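Local coordinates for uncharacterized protein (Bacteroides ovatus, PDB 3NQK) that is of unknown function but is a beta-rich Bacteroides protein whose N-terminal region probably belongs to the E-set (immunoglobulin-like) group, at residues V52-V63 with F95-S105. Sequence-based numbering, arbitrary orientation.
Sequences VNSQDRDIHIAV and FPETVHIPAGS. With EDO (1,2-ethanediol), chain C.
R57 and I101 form a hydrogen-bonded antiparallel pair, as do I59 and V99; R57 N gives to I101 O and I101 N returns to R57 O at 2.9 Å. One further bond, I61 N to E97 O (2.8 Å), carries the pairing past strand 98-101. Beyond its other end, the type II turn 102-105 presents G104 N to N53 O.

N53 ND2 donates to S105 O (2.9 Å), which lies in the amide plane, while OD1 accepts from Q55 N in an Asx turn and, on the opposite face, from R57 NH1. With alanine in place of N53, S105 O, Q55 N and R57 NH1 would probably each lose this partner, and the 53-55 bend would be likelier to shift.

On the polar face, H60 ND1 meets E97 OE2 on its syn side (2.9 Å), in the ring plane, while T98 OG1 lies over one ring face. With CG anti to the backbone N (chi1 -176°), H100 lies between two acids: ND1 binds D58 OD1 from above the carboxylate plane (3.0 Å), and NE2 only weakly reaches D56 OD2.

Apart from R57, whose guanidinium is held by N53 and D134 O, branched aliphatics suit the reverse face: I59 CD1 touches I101 CD1 (3.5 Å), and both residues, with V99, pack on strand 38-48. I61 CB abuts F95 CE1 (3.9 Å).

The pairing thus joins a largely apolar inner side to an outer one rich in histidine-carboxylate bonds.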
ATOM      1  N   VAL A  52     -11.360  17.531 -18.415  1.00 83.94           N
ATOM      2  CA  VAL A  52      -9.989  17.542 -17.987  1.00 80.34           C
ATOM      3  C   VAL A  52      -9.674  18.903 -17.350  1.00 78.76           C
ATOM      4  O   VAL A  52     -10.005  19.962 -17.915  1.00 81.41           O
ATOM      5  CB  VAL A  52      -9.038  17.337 -19.186  1.00 80.92           C
ATOM      6  CG1 VAL A  52      -7.602  17.326 -18.728  1.00 78.65           C
ATOM      7  CG2 VAL A  52      -9.389  16.039 -19.945  1.00 82.17           C
ATOM      8  N   ASN A  53      -9.062  18.877 -16.168  1.00 74.58           N
ATOM      9  CA  ASN A  53      -8.618  20.106 -15.504  1.00 71.07           C
ATOM     10  C   ASN A  53      -7.713  20.904 -16.438  1.00 69.48           C
ATOM     11  O   ASN A  53      -6.619  20.458 -16.779  1.00 67.53           O
ATOM     12  CB  ASN A  53      -7.867  19.770 -14.214  1.00 68.79           C
ATOM     13  CG  ASN A  53      -7.251  20.994 -13.559  1.00 66.18           C
ATOM     14  OD1 ASN A  53      -7.830  22.073 -13.572  1.00 59.59           O
ATOM     15  ND2 ASN A  53      -6.077  20.820 -12.963  1.00 64.09           N
ATOM     16  N   SER A  54      -8.168  22.084 -16.842  1.00 68.47           N
ATOM     17  CA  SER A  54      -7.422  22.892 -17.795  1.00 71.13           C
ATOM     18  C   SER A  54      -6.776  24.126 -17.157  1.00 70.09           C
ATOM     19  O   SER A  54      -6.265  24.988 -17.859  1.00 72.38           O
ATOM     20  CB  SER A  54      -8.341  23.314 -18.943  1.00 72.84           C
ATOM     21  OG  SER A  54      -9.480  23.989 -18.446  1.00 77.38           O
ATOM     22  N   GLN A  55      -6.781  24.189 -15.829  1.00 69.94           N
ATOM     23  CA  GLN A  55      -6.209  25.341 -15.104  1.00 70.63           C
ATOM     24  C   GLN A  55      -5.047  24.923 -14.214  1.00 67.26           C
ATOM     25  O   GLN A  55      -5.127  23.911 -13.522  1.00 64.95           O
ATOM     26  CB  GLN A  55      -7.284  26.009 -14.208  1.00 71.76           C
ATOM     27  CG  GLN A  55      -8.526  26.567 -14.947  1.00 77.61           C
ATOM     28  CD  GLN A  55      -9.466  27.407 -14.010  1.00 84.80           C
ATOM     29  OE1 GLN A  55      -9.002  28.264 -13.238  1.00 88.73           O
ATOM     30  NE2 GLN A  55     -10.773  27.171 -14.114  1.00 80.89           N
ATOM     31  N   ASP A  56      -3.954  25.684 -14.248  1.00 66.41           N
ATOM     32  CA  ASP A  56      -2.945  25.566 -13.210  1.00 64.97           C
ATOM     33  C   ASP A  56      -3.629  26.108 -11.971  1.00 61.71           C
ATOM     34  O   ASP A  56      -4.244  27.165 -12.018  1.00 60.60           O
ATOM     35  CB  ASP A  56      -1.680  26.383 -13.529  1.00 66.57           C
ATOM     36  CG  ASP A  56      -0.734  25.667 -14.528  1.00 76.58           C
ATOM     37  OD1 ASP A  56      -1.019  25.667 -15.760  1.00 81.94           O
ATOM     38  OD2 ASP A  56       0.331  25.178 -14.084  1.00 81.63           O
ATOM     39  N   ARG A  57      -3.620  25.335 -10.897  1.00 58.92           N
ATOM     40  CA  ARG A  57      -4.331  25.720  -9.692  1.00 57.48           C
ATOM     41  C   ARG A  57      -3.408  25.725  -8.506  1.00 57.58           C
ATOM     42  O   ARG A  57      -2.707  24.745  -8.244  1.00 55.74           O
ATOM     43  CB  ARG A  57      -5.510  24.770  -9.431  1.00 54.57           C
ATOM     44  CG  ARG A  57      -6.345  24.477 -10.674  1.00 58.62           C
ATOM     45  CD  ARG A  57      -7.373  23.388 -10.449  1.00 47.88           C
ATOM     46  NE  ARG A  57      -8.632  23.925  -9.951  1.00 58.75           N
ATOM     47  CZ  ARG A  57      -9.777  23.955 -10.642  1.00 62.87           C
ATOM     48  NH1 ARG A  57      -9.853  23.432 -11.862  1.00 56.68           N
ATOM     49  NH2 ARG A  57     -10.871  24.464 -10.079  1.00 69.78           N
ATOM     50  N   ASP A  58      -3.336  26.877  -7.850  1.00 59.28           N
ATOM     51  CA  ASP A  58      -2.663  26.997  -6.586  1.00 59.52           C
ATOM     52  C   ASP A  58      -3.731  26.925  -5.522  1.00 57.18           C
ATOM     53  O   ASP A  58      -4.519  27.850  -5.373  1.00 59.87           O
ATOM     54  CB  ASP A  58      -1.886  28.322  -6.504  1.00 60.08           C
ATOM     55  CG  ASP A  58      -0.595  28.295  -7.319  1.00 65.74           C
ATOM     56  OD1 ASP A  58       0.239  27.372  -7.102  1.00 66.92           O
ATOM     57  OD2 ASP A  58      -0.407  29.196  -8.167  1.00 76.84           O
ATOM     58  N   ILE A  59      -3.800  25.790  -4.832  1.00 53.12           N
ATOM     59  CA  ILE A  59      -4.843  25.544  -3.845  1.00 50.62           C
ATOM     60  C   ILE A  59      -4.364  25.931  -2.476  1.00 50.39           C
ATOM     61  O   ILE A  59      -3.242  25.625  -2.100  1.00 53.21           O
ATOM     62  CB  ILE A  59      -5.261  24.055  -3.855  1.00 49.99           C
ATOM     63  CG1 ILE A  59      -5.890  23.701  -5.212  1.00 53.86           C
ATOM     64  CG2 ILE A  59      -6.253  23.752  -2.713  1.00 52.98           C
ATOM     65  CD1 ILE A  59      -5.879  22.222  -5.540  1.00 52.94           C
ATOM     66  N   HIS A  60      -5.204  26.623  -1.725  1.00 50.12           N
ATOM     67  CA  HIS A  60      -4.823  27.064  -0.379  1.00 49.51           C
ATOM     68  C   HIS A  60      -5.590  26.292   0.674  1.00 46.54           C
ATOM     69  O   HIS A  60      -6.815  26.157   0.588  1.00 46.73           O
ATOM     70  CB  HIS A  60      -5.070  28.562  -0.215  1.00 51.69           C
ATOM     71  CG  HIS A  60      -4.210  29.418  -1.098  1.00 57.71           C
ATOM     72  ND1 HIS A  60      -3.153  30.163  -0.614  1.00 66.30           N
ATOM     73  CD2 HIS A  60      -4.254  29.651  -2.431  1.00 57.67           C
ATOM     74  CE1 HIS A  60      -2.585  30.817  -1.613  1.00 69.07           C
ATOM     75  NE2 HIS A  60      -3.233  30.523  -2.726  1.00 60.05           N
ATOM     76  N   ILE A  61      -4.857  25.774   1.669  1.00 44.45           N
ATOM     77  CA  ILE A  61      -5.442  25.007   2.756  1.00 42.41           C
ATOM     78  C   ILE A  61      -5.218  25.741   4.070  1.00 44.74           C
ATOM     79  O   ILE A  61      -4.141  26.279   4.308  1.00 48.99           O
ATOM     80  CB  ILE A  61      -4.779  23.631   2.895  1.00 42.34           C
ATOM     81  CG1 ILE A  61      -4.532  22.986   1.520  1.00 43.62           C
ATOM     82  CG2 ILE A  61      -5.615  22.738   3.772  1.00 34.72           C
ATOM     83  CD1 ILE A  61      -5.751  22.513   0.864  1.00 49.98           C
ATOM     84  N   ALA A  62      -6.216  25.725   4.939  1.00 44.74           N
ATOM     85  CA  ALA A  62      -6.095  26.376   6.247  1.00 45.85           C
ATOM     86  C   ALA A  62      -6.792  25.569   7.320  1.00 45.54           C
ATOM     87  O   ALA A  62      -7.777  24.860   7.047  1.00 42.27           O
ATOM     88  CB  ALA A  62      -6.668  27.800   6.199  1.00 46.30           C
ATOM     89  N   VAL A  63      -6.250  25.636   8.534  1.00 45.96           N
ATOM     90  CA  VAL A  63      -6.874  25.017   9.674  1.00 47.57           C
ATOM     91  C   VAL A  63      -8.182  25.778   9.950  1.00 50.78           C
ATOM     92  O   VAL A  63      -8.228  26.990   9.811  1.00 52.88           O
ATOM     93  CB  VAL A  63      -5.949  25.075  10.897  1.00 48.48           C
ATOM     94  CG1 VAL A  63      -6.631  24.484  12.127  1.00 43.66           C
ATOM     95  CG2 VAL A  63      -4.637  24.349  10.596  1.00 47.81           C
ATOM     96  N   PHE A  95       1.980  21.520   7.624  1.00 48.37           N
ATOM     97  CA  PHE A  95       1.701  21.190   6.225  1.00 46.30           C
ATOM     98  C   PHE A  95       1.774  22.447   5.381  1.00 47.45           C
ATOM     99  O   PHE A  95       1.546  23.535   5.873  1.00 48.80           O
ATOM    100  CB  PHE A  95       0.333  20.512   6.070  1.00 44.18           C
ATOM    101  CG  PHE A  95      -0.807  21.371   6.447  1.00 37.83           C
ATOM    102  CD1 PHE A  95      -1.308  22.295   5.566  1.00 41.35           C
ATOM    103  CD2 PHE A  95      -1.395  21.252   7.682  1.00 43.79           C
ATOM    104  CE1 PHE A  95      -2.352  23.122   5.934  1.00 43.34           C
ATOM    105  CE2 PHE A  95      -2.458  22.068   8.044  1.00 39.25           C
ATOM    106  CZ  PHE A  95      -2.915  23.006   7.184  1.00 36.12           C
ATOM    107  N   PRO A  96       2.104  22.301   4.101  1.00 49.82           N
ATOM    108  CA  PRO A  96       2.224  23.489   3.268  1.00 52.72           C
ATOM    109  C   PRO A  96       0.874  24.164   3.027  1.00 53.83           C
ATOM    110  O   PRO A  96      -0.131  23.490   2.798  1.00 52.68           O
ATOM    111  CB  PRO A  96       2.829  22.952   1.949  1.00 52.75           C
ATOM    112  CG  PRO A  96       2.648  21.493   1.988  1.00 51.33           C
ATOM    113  CD  PRO A  96       2.592  21.092   3.424  1.00 51.60           C
ATOM    114  N   GLU A  97       0.864  25.489   3.112  1.00 55.88           N
ATOM    115  CA  GLU A  97      -0.350  26.270   2.954  1.00 56.88           C
ATOM    116  C   GLU A  97      -0.877  26.168   1.513  1.00 56.32           C
ATOM    117  O   GLU A  97      -2.084  26.252   1.280  1.00 56.12           O
ATOM    118  CB  GLU A  97      -0.069  27.731   3.330  1.00 58.51           C
ATOM    119  CG  GLU A  97      -1.319  28.610   3.524  1.00 68.84           C
ATOM    120  CD  GLU A  97      -1.760  29.316   2.254  1.00 76.24           C
ATOM    121  OE1 GLU A  97      -0.943  29.418   1.309  1.00 79.95           O
ATOM    122  OE2 GLU A  97      -2.919  29.794   2.215  1.00 80.91           O
ATOM    123  N   THR A  98       0.038  25.928   0.567  1.00 54.54           N
ATOM    124  CA  THR A  98      -0.303  25.865  -0.851  1.00 54.69           C
ATOM    125  C   THR A  98       0.101  24.529  -1.511  1.00 54.13           C
ATOM    126  O   THR A  98       1.194  23.991  -1.266  1.00 54.45           O
ATOM    127  CB  THR A  98       0.361  27.038  -1.630  1.00 55.77           C
ATOM    128  OG1 THR A  98      -0.436  28.220  -1.481  1.00 58.37           O
ATOM    129  CG2 THR A  98       0.496  26.712  -3.119  1.00 60.37           C
ATOM    130  N   VAL A  99      -0.796  24.005  -2.345  1.00 52.02           N
ATOM    131  CA  VAL A  99      -0.522  22.822  -3.137  1.00 49.38           C
ATOM    132  C   VAL A  99      -0.761  23.156  -4.586  1.00 51.55           C
ATOM    133  O   VAL A  99      -1.770  23.768  -4.929  1.00 53.01           O
ATOM    134  CB  VAL A  99      -1.426  21.673  -2.752  1.00 48.44           C
ATOM    135  CG1 VAL A  99      -1.156  20.500  -3.627  1.00 43.80           C
ATOM    136  CG2 VAL A  99      -1.225  21.302  -1.256  1.00 43.51           C
ATOM    137  N   HIS A 100       0.164  22.763  -5.447  1.00 52.31           N
ATOM    138  CA  HIS A 100       0.049  23.088  -6.845  1.00 51.37           C
ATOM    139  C   HIS A 100      -0.413  21.887  -7.675  1.00 49.78           C
ATOM    140  O   HIS A 100       0.206  20.819  -7.645  1.00 50.36           O
ATOM    141  CB  HIS A 100       1.380  23.619  -7.383  1.00 51.59           C
ATOM    142  CG  HIS A 100       1.314  24.062  -8.808  1.00 57.57           C
ATOM    143  ND1 HIS A 100       0.658  25.210  -9.200  1.00 61.54           N
ATOM    144  CD2 HIS A 100       1.793  23.495  -9.943  1.00 59.94           C
ATOM    145  CE1 HIS A 100       0.743  25.335 -10.514  1.00 68.30           C
ATOM    146  NE2 HIS A 100       1.423  24.306 -10.989  1.00 60.18           N
ATOM    147  N   ILE A 101      -1.505  22.074  -8.412  1.00 48.08           N
ATOM    148  CA  ILE A 101      -1.972  21.081  -9.354  1.00 47.53           C
ATOM    149  C   ILE A 101      -1.928  21.668 -10.754  1.00 49.31           C
ATOM    150  O   ILE A 101      -2.741  22.521 -11.101  1.00 50.59           O
ATOM    151  CB  ILE A 101      -3.404  20.625  -9.051  1.00 45.57           C
ATOM    152  CG1 ILE A 101      -3.458  19.917  -7.712  1.00 46.40           C
ATOM    153  CG2 ILE A 101      -3.911  19.684 -10.154  1.00 45.44           C
ATOM    154  CD1 ILE A 101      -4.838  19.408  -7.348  1.00 49.83           C
ATOM    155  N   PRO A 102      -0.971  21.225 -11.559  1.00 50.61           N
ATOM    156  CA  PRO A 102      -0.854  21.771 -12.908  1.00 52.48           C
ATOM    157  C   PRO A 102      -2.017  21.384 -13.786  1.00 51.11           C
ATOM    158  O   PRO A 102      -2.719  20.428 -13.494  1.00 48.89           O
ATOM    159  CB  PRO A 102       0.454  21.142 -13.441  1.00 52.26           C
ATOM    160  CG  PRO A 102       0.710  19.962 -12.562  1.00 52.89           C
ATOM    161  CD  PRO A 102       0.129  20.296 -11.230  1.00 52.72           C
ATOM    162  N   ALA A 103      -2.251  22.166 -14.824  1.00 52.65           N
ATOM    163  CA  ALA A 103      -3.231  21.813 -15.821  1.00 54.20           C
ATOM    164  C   ALA A 103      -2.877  20.437 -16.326  1.00 53.64           C
ATOM    165  O   ALA A 103      -1.706  20.072 -16.362  1.00 55.59           O
ATOM    166  CB  ALA A 103      -3.216  22.825 -16.967  1.00 54.08           C
ATOM    167  N   GLY A 104      -3.885  19.644 -16.653  1.00 54.09           N
ATOM    168  CA  GLY A 104      -3.656  18.266 -17.137  1.00 52.87           C
ATOM    169  C   GLY A 104      -3.531  17.218 -16.035  1.00 49.46           C
ATOM    170  O   GLY A 104      -3.532  16.034 -16.310  1.00 50.38           O
ATOM    171  N   SER A 105      -3.370  17.656 -14.801  1.00 48.03           N
ATOM    172  CA  SER A 105      -3.340  16.738 -13.674  1.00 48.68           C
ATOM    173  C   SER A 105      -4.567  16.985 -12.811  1.00 48.52           C
ATOM    174  O   SER A 105      -5.213  18.015 -12.939  1.00 51.83           O
ATOM    175  CB  SER A 105      -2.069  16.934 -12.857  1.00 50.19           C
ATOM    176  OG  SER A 105      -0.924  16.708 -13.648  1.00 54.27           O
TER
HETATM  177  C1  EDO C 402       0.447  24.829   8.802  1.00 62.44           C
HETATM  178  O1  EDO C 402       1.726  24.183   8.957  1.00 54.49           O
HETATM  179  C2  EDO C 402       0.556  25.970   7.782  1.00 70.33           C
HETATM  180  O2  EDO C 402      -0.559  25.935   6.873  1.00 70.74           O